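Side-chain contacts in sulfide-quinone reductase (Aquifex aeolicus, PDB 3HYW), which oxidises hydrogen sulfide with a quinone as electron acceptor, using FAD, and probably releases the accumulated polysulfide once long enough, typically as cyclooctasulfur: residues Y98-I103 with V329-N334; E138-P143 with H168-K173. One frame throughout, in Å; residues are numbered along the deposited sequence.

Interaction 1. Residues Y98-I103 with V329-N334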
ATOM      1  N   TYR A  98     -18.744 -43.681  28.870  1.00 35.93           N
ATOM      2  CA  TYR A  98     -19.199 -43.234  27.556  1.00 34.56           C
ATOM      3  C   TYR A  98     -18.966 -44.279  26.474  1.00 34.06           C
ATOM      4  O   TYR A  98     -18.069 -45.116  26.584  1.00 33.97           O
ATOM      5  CB  TYR A  98     -18.541 -41.897  27.167  1.00 34.26           C
ATOM      6  CG  TYR A  98     -17.033 -41.939  27.000  1.00 33.63           C
ATOM      7  CD1 TYR A  98     -16.188 -41.480  28.011  1.00 33.78           C
ATOM      8  CD2 TYR A  98     -16.452 -42.424  25.823  1.00 32.72           C
ATOM      9  CE1 TYR A  98     -14.799 -41.509  27.858  1.00 33.14           C
ATOM     10  CE2 TYR A  98     -15.068 -42.462  25.661  1.00 32.94           C
ATOM     11  CZ  TYR A  98     -14.249 -42.002  26.680  1.00 32.95           C
ATOM     12  OH  TYR A  98     -12.886 -42.046  26.528  1.00 31.95           O
ATOM     13  N   ASP A  99     -19.794 -44.223  25.435  1.00 33.55           N
ATOM     14  CA  ASP A  99     -19.570 -44.981  24.212  1.00 32.97           C
ATOM     15  C   ASP A  99     -18.769 -44.113  23.242  1.00 33.20           C
ATOM     16  O   ASP A  99     -17.888 -44.601  22.528  1.00 33.25           O
ATOM     17  CB  ASP A  99     -20.909 -45.399  23.601  1.00 32.54           C
ATOM     18  CG  ASP A  99     -21.679 -46.357  24.496  1.00 31.91           C
ATOM     19  OD1 ASP A  99     -21.061 -47.317  24.991  1.00 30.91           O
ATOM     20  OD2 ASP A  99     -22.889 -46.149  24.712  1.00 30.15           O
ATOM     21  N   TYR A 100     -19.088 -42.821  23.230  1.00 33.10           N
ATOM     22  CA  TYR A 100     -18.332 -41.828  22.462  1.00 33.14           C
ATOM     23  C   TYR A 100     -18.090 -40.606  23.330  1.00 32.91           C
ATOM     24  O   TYR A 100     -18.925 -40.265  24.165  1.00 33.30           O
ATOM     25  CB  TYR A 100     -19.085 -41.425  21.190  1.00 33.27           C
ATOM     26  CG  TYR A 100     -19.445 -42.585  20.294  1.00 34.03           C
ATOM     27  CD1 TYR A 100     -18.638 -42.936  19.212  1.00 34.72           C
ATOM     28  CD2 TYR A 100     -20.598 -43.334  20.528  1.00 34.73           C
ATOM     29  CE1 TYR A 100     -18.969 -44.018  18.399  1.00 34.46           C
ATOM     30  CE2 TYR A 100     -20.932 -44.413  19.730  1.00 34.48           C
ATOM     31  CZ  TYR A 100     -20.121 -44.749  18.667  1.00 34.62           C
ATOM     32  OH  TYR A 100     -20.471 -45.816  17.874  1.00 34.13           O
ATOM     33  N   LEU A 101     -16.947 -39.952  23.127  1.00 32.54           N
ATOM     34  CA  LEU A 101     -16.584 -38.758  23.885  1.00 32.03           C
ATOM     35  C   LEU A 101     -16.258 -37.594  22.954  1.00 31.83           C
ATOM     36  O   LEU A 101     -15.481 -37.748  22.013  1.00 31.48           O
ATOM     37  CB  LEU A 101     -15.373 -39.037  24.790  1.00 32.03           C
ATOM     38  CG  LEU A 101     -14.787 -37.845  25.557  1.00 31.85           C
ATOM     39  CD1 LEU A 101     -15.695 -37.464  26.715  1.00 31.81           C
ATOM     40  CD2 LEU A 101     -13.383 -38.120  26.054  1.00 31.80           C
ATOM     41  N   VAL A 102     -16.854 -36.439  23.232  1.00 31.67           N
ATOM     42  CA  VAL A 102     -16.529 -35.202  22.515  1.00 31.66           C
ATOM     43  C   VAL A 102     -15.853 -34.215  23.471  1.00 31.51           C
ATOM     44  O   VAL A 102     -16.451 -33.780  24.461  1.00 31.53           O
ATOM     45  CB  VAL A 102     -17.784 -34.535  21.892  1.00 31.54           C
ATOM     46  CG1 VAL A 102     -17.405 -33.262  21.149  1.00 31.41           C
ATOM     47  CG2 VAL A 102     -18.505 -35.495  20.968  1.00 31.07           C
ATOM     48  N   ILE A 103     -14.610 -33.864  23.164  1.00 31.42           N
ATOM     49  CA  ILE A 103     -13.870 -32.892  23.963  1.00 31.44           C
ATOM     50  C   ILE A 103     -13.994 -31.514  23.330  1.00 31.45           C
ATOM     51  O   ILE A 103     -13.561 -31.299  22.191  1.00 32.00           O
ATOM     52  CB  ILE A 103     -12.382 -33.293  24.145  1.00 31.02           C
ATOM     53  CG1 ILE A 103     -12.288 -34.733  24.672  1.00 31.30           C
ATOM     54  CG2 ILE A 103     -11.672 -32.291  25.084  1.00 30.57           C
ATOM     55  CD1 ILE A 103     -10.902 -35.339  24.629  1.00 31.08           C
ATOM     56  N   VAL A 329     -22.768 -40.669  14.668  1.00 33.81           N
ATOM     57  CA  VAL A 329     -24.024 -41.281  14.262  1.00 34.37           C
ATOM     58  C   VAL A 329     -23.784 -42.409  13.246  1.00 34.59           C
ATOM     59  O   VAL A 329     -24.340 -43.502  13.384  1.00 34.57           O
ATOM     60  CB  VAL A 329     -25.002 -40.192  13.729  1.00 34.28           C
ATOM     61  CG1 VAL A 329     -26.105 -40.786  12.881  1.00 34.88           C
ATOM     62  CG2 VAL A 329     -25.578 -39.403  14.898  1.00 34.72           C
ATOM     63  N   ASN A 330     -22.931 -42.149  12.256  1.00 34.65           N
ATOM     64  CA  ASN A 330     -22.593 -43.143  11.242  1.00 34.91           C
ATOM     65  C   ASN A 330     -21.828 -44.345  11.789  1.00 35.42           C
ATOM     66  O   ASN A 330     -21.977 -45.458  11.282  1.00 35.52           O
ATOM     67  CB  ASN A 330     -21.825 -42.507  10.087  1.00 34.98           C
ATOM     68  CG  ASN A 330     -22.721 -41.715   9.167  1.00 34.85           C
ATOM     69  OD1 ASN A 330     -23.932 -41.626   9.386  1.00 35.49           O
ATOM     70  ND2 ASN A 330     -22.135 -41.132   8.128  1.00 35.09           N
ATOM     71  N   ASP A 331     -21.014 -44.125  12.819  1.00 35.56           N
ATOM     72  CA  ASP A 331     -20.353 -45.246  13.481  1.00 35.80           C
ATOM     73  C   ASP A 331     -21.384 -46.142  14.165  1.00 35.93           C
ATOM     74  O   ASP A 331     -21.358 -47.366  13.990  1.00 36.15           O
ATOM     75  CB  ASP A 331     -19.297 -44.781  14.482  1.00 35.49           C
ATOM     76  CG  ASP A 331     -18.466 -45.932  15.009  1.00 36.14           C
ATOM     77  OD1 ASP A 331     -17.600 -46.432  14.258  1.00 35.91           O
ATOM     78  OD2 ASP A 331     -18.691 -46.353  16.163  1.00 36.56           O
ATOM     79  N   ILE A 332     -22.298 -45.524  14.920  1.00 36.18           N
ATOM     80  CA  ILE A 332     -23.391 -46.234  15.599  1.00 36.27           C
ATOM     81  C   ILE A 332     -24.216 -47.075  14.617  1.00 36.79           C
ATOM     82  O   ILE A 332     -24.568 -48.224  14.908  1.00 36.85           O
ATOM     83  CB  ILE A 332     -24.331 -45.246  16.358  1.00 36.24           C
ATOM     84  CG1 ILE A 332     -23.589 -44.582  17.519  1.00 35.51           C
ATOM     85  CG2 ILE A 332     -25.622 -45.963  16.853  1.00 35.70           C
ATOM     86  CD1 ILE A 332     -24.348 -43.451  18.195  1.00 36.01           C
ATOM     87  N   ARG A 333     -24.507 -46.496  13.455  1.00 37.29           N
ATOM     88  CA  ARG A 333     -25.383 -47.121  12.466  1.00 37.84           C
ATOM     89  C   ARG A 333     -24.650 -48.020  11.465  1.00 37.82           C
ATOM     90  O   ARG A 333     -25.258 -48.505  10.514  1.00 38.05           O
ATOM     91  CB  ARG A 333     -26.186 -46.042  11.729  1.00 38.25           C
ATOM     92  CG  ARG A 333     -27.253 -45.376  12.588  1.00 39.38           C
ATOM     93  CD  ARG A 333     -27.900 -44.218  11.872  1.00 42.29           C
ATOM     94  NE  ARG A 333     -28.980 -43.635  12.666  1.00 44.24           N
ATOM     95  CZ  ARG A 333     -29.483 -42.418  12.477  1.00 45.39           C
ATOM     96  NH1 ARG A 333     -29.010 -41.631  11.515  1.00 45.42           N
ATOM     97  NH2 ARG A 333     -30.461 -41.984  13.260  1.00 46.05           N
ATOM     98  N   ASN A 334     -23.356 -48.252  11.694  1.00 37.65           N
ATOM     99  CA  ASN A 334     -22.492 -49.001  10.767  1.00 37.68           C
ATOM    100  C   ASN A 334     -22.538 -48.441   9.343  1.00 37.45           C
ATOM    101  O   ASN A 334     -22.633 -49.184   8.359  1.00 37.37           O
ATOM    102  CB  ASN A 334     -22.781 -50.516  10.803  1.00 37.64           C
ATOM    103  CG  ASN A 334     -21.658 -51.351  10.180  1.00 38.41           C
ATOM    104  OD1 ASN A 334     -20.502 -50.919  10.103  1.00 38.64           O
ATOM    105  ND2 ASN A 334     -22.000 -52.565   9.743  1.00 38.99           N
TER
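With CG anti to its carbonyl carbon (chi1 -56°), the ring of Tyr-100 leaves the strand for the helix, while Asp-331, CG anti to its backbone N (chi1 -171°), swings its carboxylate to meet the phenol. Tyr-100 OH donates a short hydrogen bond of 2.5 Å to Asp-331 OD2, received on the anti lone pair, away from OD1. The carboxylate comes in at the ring edge, its plane turned 80° from that of the ring, and OD2 also lies 3.2 Å from Tyr-100 CE1. On the CE2 side Ile-332 adds an apolar touch, its CG1 3.5 Å from Tyr-100 CE2 and 3.4 Å from Tyr-100 OH, approaching obliquely. The phenol end thus sits between an acceptor and a hydrocarbon branch, which is likely to limit how far the ring can turn. Just beyond, a Schellman motif with Asn-334 as its C-prime residue ends the helix. Strand 100-103 belongs to the parallel sheet of the FAD-binding, Rossmann-type domain, beside strand 4-8, whose Val-5 touches Tyr-100; helix 314-332 packs on this sheet, with Ile-328 against Tyr-100 and both Val-324 and Ile-328 against Val-102.

Interaction 2. Residues E138-P143 with H168-K173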
ATOM      1  N   GLU A 138     -11.477   3.807  34.699  1.00 39.50           N
ATOM      2  CA  GLU A 138     -10.300   4.498  35.237  1.00 39.63           C
ATOM      3  C   GLU A 138      -9.489   5.224  34.148  1.00 38.72           C
ATOM      4  O   GLU A 138      -8.884   6.266  34.404  1.00 38.75           O
ATOM      5  CB  GLU A 138      -9.421   3.487  35.985  1.00 39.58           C
ATOM      6  CG  GLU A 138      -8.219   4.074  36.728  1.00 41.08           C
ATOM      7  CD  GLU A 138      -7.272   3.006  37.287  1.00 41.55           C
ATOM      8  OE1 GLU A 138      -7.649   1.807  37.316  1.00 44.34           O
ATOM      9  OE2 GLU A 138      -6.145   3.371  37.704  1.00 43.68           O
ATOM     10  N   LEU A 139      -9.473   4.666  32.940  1.00 37.88           N
ATOM     11  CA  LEU A 139      -8.798   5.299  31.808  1.00 37.05           C
ATOM     12  C   LEU A 139      -9.520   6.562  31.329  1.00 36.69           C
ATOM     13  O   LEU A 139      -8.878   7.563  31.008  1.00 36.19           O
ATOM     14  CB  LEU A 139      -8.628   4.312  30.651  1.00 37.01           C
ATOM     15  CG  LEU A 139      -8.110   4.882  29.326  1.00 36.59           C
ATOM     16  CD1 LEU A 139      -6.609   5.209  29.404  1.00 36.13           C
ATOM     17  CD2 LEU A 139      -8.415   3.931  28.184  1.00 35.50           C
ATOM     18  N   TYR A 140     -10.850   6.511  31.281  1.00 36.38           N
ATOM     19  CA  TYR A 140     -11.654   7.663  30.865  1.00 36.42           C
ATOM     20  C   TYR A 140     -11.518   8.819  31.859  1.00 36.57           C
ATOM     21  O   TYR A 140     -11.481   9.987  31.463  1.00 36.59           O
ATOM     22  CB  TYR A 140     -13.136   7.289  30.711  1.00 36.21           C
ATOM     23  CG  TYR A 140     -13.431   6.051  29.882  1.00 36.03           C
ATOM     24  CD1 TYR A 140     -14.367   5.112  30.320  1.00 36.74           C
ATOM     25  CD2 TYR A 140     -12.791   5.823  28.659  1.00 35.92           C
ATOM     26  CE1 TYR A 140     -14.662   3.974  29.565  1.00 36.29           C
ATOM     27  CE2 TYR A 140     -13.073   4.680  27.897  1.00 35.76           C
ATOM     28  CZ  TYR A 140     -14.007   3.765  28.359  1.00 36.04           C
ATOM     29  OH  TYR A 140     -14.298   2.641  27.619  1.00 35.58           O
ATOM     30  N   ALA A 141     -11.448   8.473  33.146  1.00 36.77           N
ATOM     31  CA  ALA A 141     -11.270   9.438  34.227  1.00 37.07           C
ATOM     32  C   ALA A 141      -9.884  10.084  34.172  1.00 37.31           C
ATOM     33  O   ALA A 141      -9.751  11.299  34.317  1.00 37.15           O
ATOM     34  CB  ALA A 141     -11.492   8.759  35.574  1.00 37.03           C
ATOM     35  N   ASN A 142      -8.862   9.257  33.958  1.00 37.45           N
ATOM     36  CA  ASN A 142      -7.483   9.725  33.877  1.00 37.63           C
ATOM     37  C   ASN A 142      -6.803   9.228  32.604  1.00 37.48           C
ATOM     38  O   ASN A 142      -6.107   8.208  32.626  1.00 37.74           O
ATOM     39  CB  ASN A 142      -6.706   9.309  35.127  1.00 37.87           C
ATOM     40  CG  ASN A 142      -7.210  10.006  36.378  1.00 38.85           C
ATOM     41  OD1 ASN A 142      -7.048  11.219  36.538  1.00 39.73           O
ATOM     42  ND2 ASN A 142      -7.833   9.242  37.271  1.00 39.58           N
ATOM     43  N   PRO A 143      -7.015   9.943  31.481  1.00 37.25           N
ATOM     44  CA  PRO A 143      -6.533   9.497  30.169  1.00 36.99           C
ATOM     45  C   PRO A 143      -5.006   9.420  30.078  1.00 36.70           C
ATOM     46  O   PRO A 143      -4.301  10.264  30.631  1.00 36.75           O
ATOM     47  CB  PRO A 143      -7.083  10.561  29.211  1.00 37.03           C
ATOM     48  CG  PRO A 143      -7.298  11.766  30.064  1.00 37.54           C
ATOM     49  CD  PRO A 143      -7.731  11.229  31.391  1.00 37.29           C
ATOM     50  N   HIS A 168     -11.227   3.136  20.557  1.00 32.24           N
ATOM     51  CA  HIS A 168     -11.112   4.377  19.775  1.00 32.28           C
ATOM     52  C   HIS A 168     -12.478   5.054  19.585  1.00 32.24           C
ATOM     53  O   HIS A 168     -12.616   6.264  19.787  1.00 31.99           O
ATOM     54  CB  HIS A 168     -10.466   4.106  18.406  1.00 32.01           C
ATOM     55  CG  HIS A 168     -10.633   5.231  17.432  1.00 32.50           C
ATOM     56  ND1 HIS A 168      -9.855   6.368  17.466  1.00 32.03           N
ATOM     57  CD2 HIS A 168     -11.506   5.406  16.409  1.00 32.76           C
ATOM     58  CE1 HIS A 168     -10.233   7.191  16.505  1.00 32.67           C
ATOM     59  NE2 HIS A 168     -11.234   6.632  15.848  1.00 33.09           N
ATOM     60  N   TYR A 169     -13.469   4.262  19.178  1.00 32.08           N
ATOM     61  CA  TYR A 169     -14.834   4.735  18.984  1.00 32.78           C
ATOM     62  C   TYR A 169     -15.390   5.347  20.273  1.00 32.80           C
ATOM     63  O   TYR A 169     -15.907   6.464  20.259  1.00 32.64           O
ATOM     64  CB  TYR A 169     -15.735   3.593  18.485  1.00 33.33           C
ATOM     65  CG  TYR A 169     -17.207   3.949  18.427  1.00 34.14           C
ATOM     66  CD1 TYR A 169     -17.746   4.599  17.316  1.00 34.25           C
ATOM     67  CD2 TYR A 169     -18.063   3.629  19.480  1.00 35.04           C
ATOM     68  CE1 TYR A 169     -19.102   4.931  17.261  1.00 34.52           C
ATOM     69  CE2 TYR A 169     -19.425   3.955  19.430  1.00 35.40           C
ATOM     70  CZ  TYR A 169     -19.930   4.600  18.319  1.00 34.74           C
ATOM     71  OH  TYR A 169     -21.266   4.919  18.270  1.00 35.78           O
ATOM     72  N   GLU A 170     -15.256   4.614  21.377  1.00 32.81           N
ATOM     73  CA  GLU A 170     -15.731   5.065  22.688  1.00 32.94           C
ATOM     74  C   GLU A 170     -15.066   6.366  23.133  1.00 32.92           C
ATOM     75  O   GLU A 170     -15.739   7.275  23.622  1.00 32.98           O
ATOM     76  CB  GLU A 170     -15.516   3.966  23.737  1.00 32.83           C
ATOM     77  CG  GLU A 170     -15.964   4.321  25.161  1.00 33.21           C
ATOM     78  CD  GLU A 170     -17.480   4.419  25.323  1.00 35.06           C
ATOM     79  OE1 GLU A 170     -18.225   3.724  24.591  1.00 34.19           O
ATOM     80  OE2 GLU A 170     -17.922   5.191  26.200  1.00 35.25           O
ATOM     81  N   LEU A 171     -13.747   6.450  22.957  1.00 32.92           N
ATOM     82  CA  LEU A 171     -12.988   7.640  23.339  1.00 32.91           C
ATOM     83  C   LEU A 171     -13.408   8.856  22.517  1.00 33.27           C
ATOM     84  O   LEU A 171     -13.507   9.963  23.046  1.00 33.01           O
ATOM     85  CB  LEU A 171     -11.475   7.386  23.227  1.00 32.69           C
ATOM     86  CG  LEU A 171     -10.892   6.284  24.131  1.00 32.13           C
ATOM     87  CD1 LEU A 171      -9.491   5.871  23.695  1.00 31.01           C
ATOM     88  CD2 LEU A 171     -10.897   6.704  25.600  1.00 30.96           C
ATOM     89  N   LYS A 172     -13.667   8.637  21.230  1.00 33.91           N
ATOM     90  CA  LYS A 172     -14.164   9.685  20.340  1.00 34.87           C
ATOM     91  C   LYS A 172     -15.593  10.103  20.714  1.00 35.06           C
ATOM     92  O   LYS A 172     -15.966  11.270  20.571  1.00 34.98           O
ATOM     93  CB  LYS A 172     -14.093   9.209  18.889  1.00 35.20           C
ATOM     94  CG  LYS A 172     -13.955  10.325  17.864  1.00 37.41           C
ATOM     95  CD  LYS A 172     -13.548   9.763  16.506  1.00 39.67           C
ATOM     96  CE  LYS A 172     -13.873  10.753  15.400  1.00 42.13           C
ATOM     97  NZ  LYS A 172     -13.327  10.327  14.078  1.00 44.14           N
ATOM     98  N   LYS A 173     -16.378   9.142  21.201  1.00 35.19           N
ATOM     99  CA  LYS A 173     -17.723   9.397  21.723  1.00 35.60           C
ATOM    100  C   LYS A 173     -17.645  10.298  22.963  1.00 35.10           C
ATOM    101  O   LYS A 173     -18.424  11.244  23.106  1.00 34.96           O
ATOM    102  CB  LYS A 173     -18.417   8.060  22.044  1.00 35.37           C
ATOM    103  CG  LYS A 173     -19.857   8.155  22.525  1.00 36.76           C
ATOM    104  CD  LYS A 173     -20.473   6.765  22.701  1.00 37.10           C
ATOM    105  CE  LYS A 173     -21.809   6.824  23.443  1.00 40.24           C
ATOM    106  NZ  LYS A 173     -22.746   7.849  22.878  1.00 41.50           N
TER
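The ring of Tyr-140 meets Leu-171 at its edge: the CD2 methyl of the leucine lies in the ring plane, 3.7 Å from Tyr-140 CD2 and 3.8 Å from Tyr-140 CE2. Glu-170 comes to the hydroxyl end instead, obliquely, through its aliphatic part, with CG 3.4 Å from Tyr-140 OH and 3.8 Å from Tyr-140 CZ. Its carboxylate plane is turned 45° from the ring. The side chains of Glu-170 and Leu-171 each cross that of Tyr-140 at about a right angle, and no hydrogen bond links the two segments. Here the C-terminal turn of helix 126-141 packs beside the last turns of helix 158-173, with the CA atoms of Tyr-140 and Leu-171 nearest at 7.6 Å. The chain between the two helices runs through strand 146-150 of the mixed sheet, next to strand 182-185, whose Met-182 touches Leu-171. Glu-170 CG stands anti to the backbone N (chi1 180°) and the chain then bends at chi2 (70°), which lays the CG methylene against the phenol while the carboxylate serves other partners. Arg-174, just past the second segment, makes a cation-pi interaction with the Tyr-140 ring and a salt bridge with Glu-170 OE2, while Glu-170 OE1 accepts a hydrogen bond from Trp-52 NE1. An alanine at Tyr-140 is likely to leave a gap beside Leu-171 CD2 and Glu-170 CG and to deprive Arg-174 of its aromatic partner. Met-50 of helix 45-50 touches both Tyr-140 and Glu-170, bringing a third helix to the interface.

How the interactions relate
Interactions 1 and 2 lie on opposite sides of the chain's centre, with their own centres 51 Å apart and nearest atoms about 34 Å apart; they do not touch. Along the chain, interaction 2 is nested inside interaction 1: strand 100-103 comes first, then helices 126-141 and 158-173, and finally helix 314-332. They share no helix, strand or sheet. Interaction 1 joins a helix to the parallel sheet that contains strand 4-8, whereas interaction 2 pairs two helices with each other, near the mixed sheet that contains strands 146-150 and 182-185. Both are structural packing away from the annotated sites.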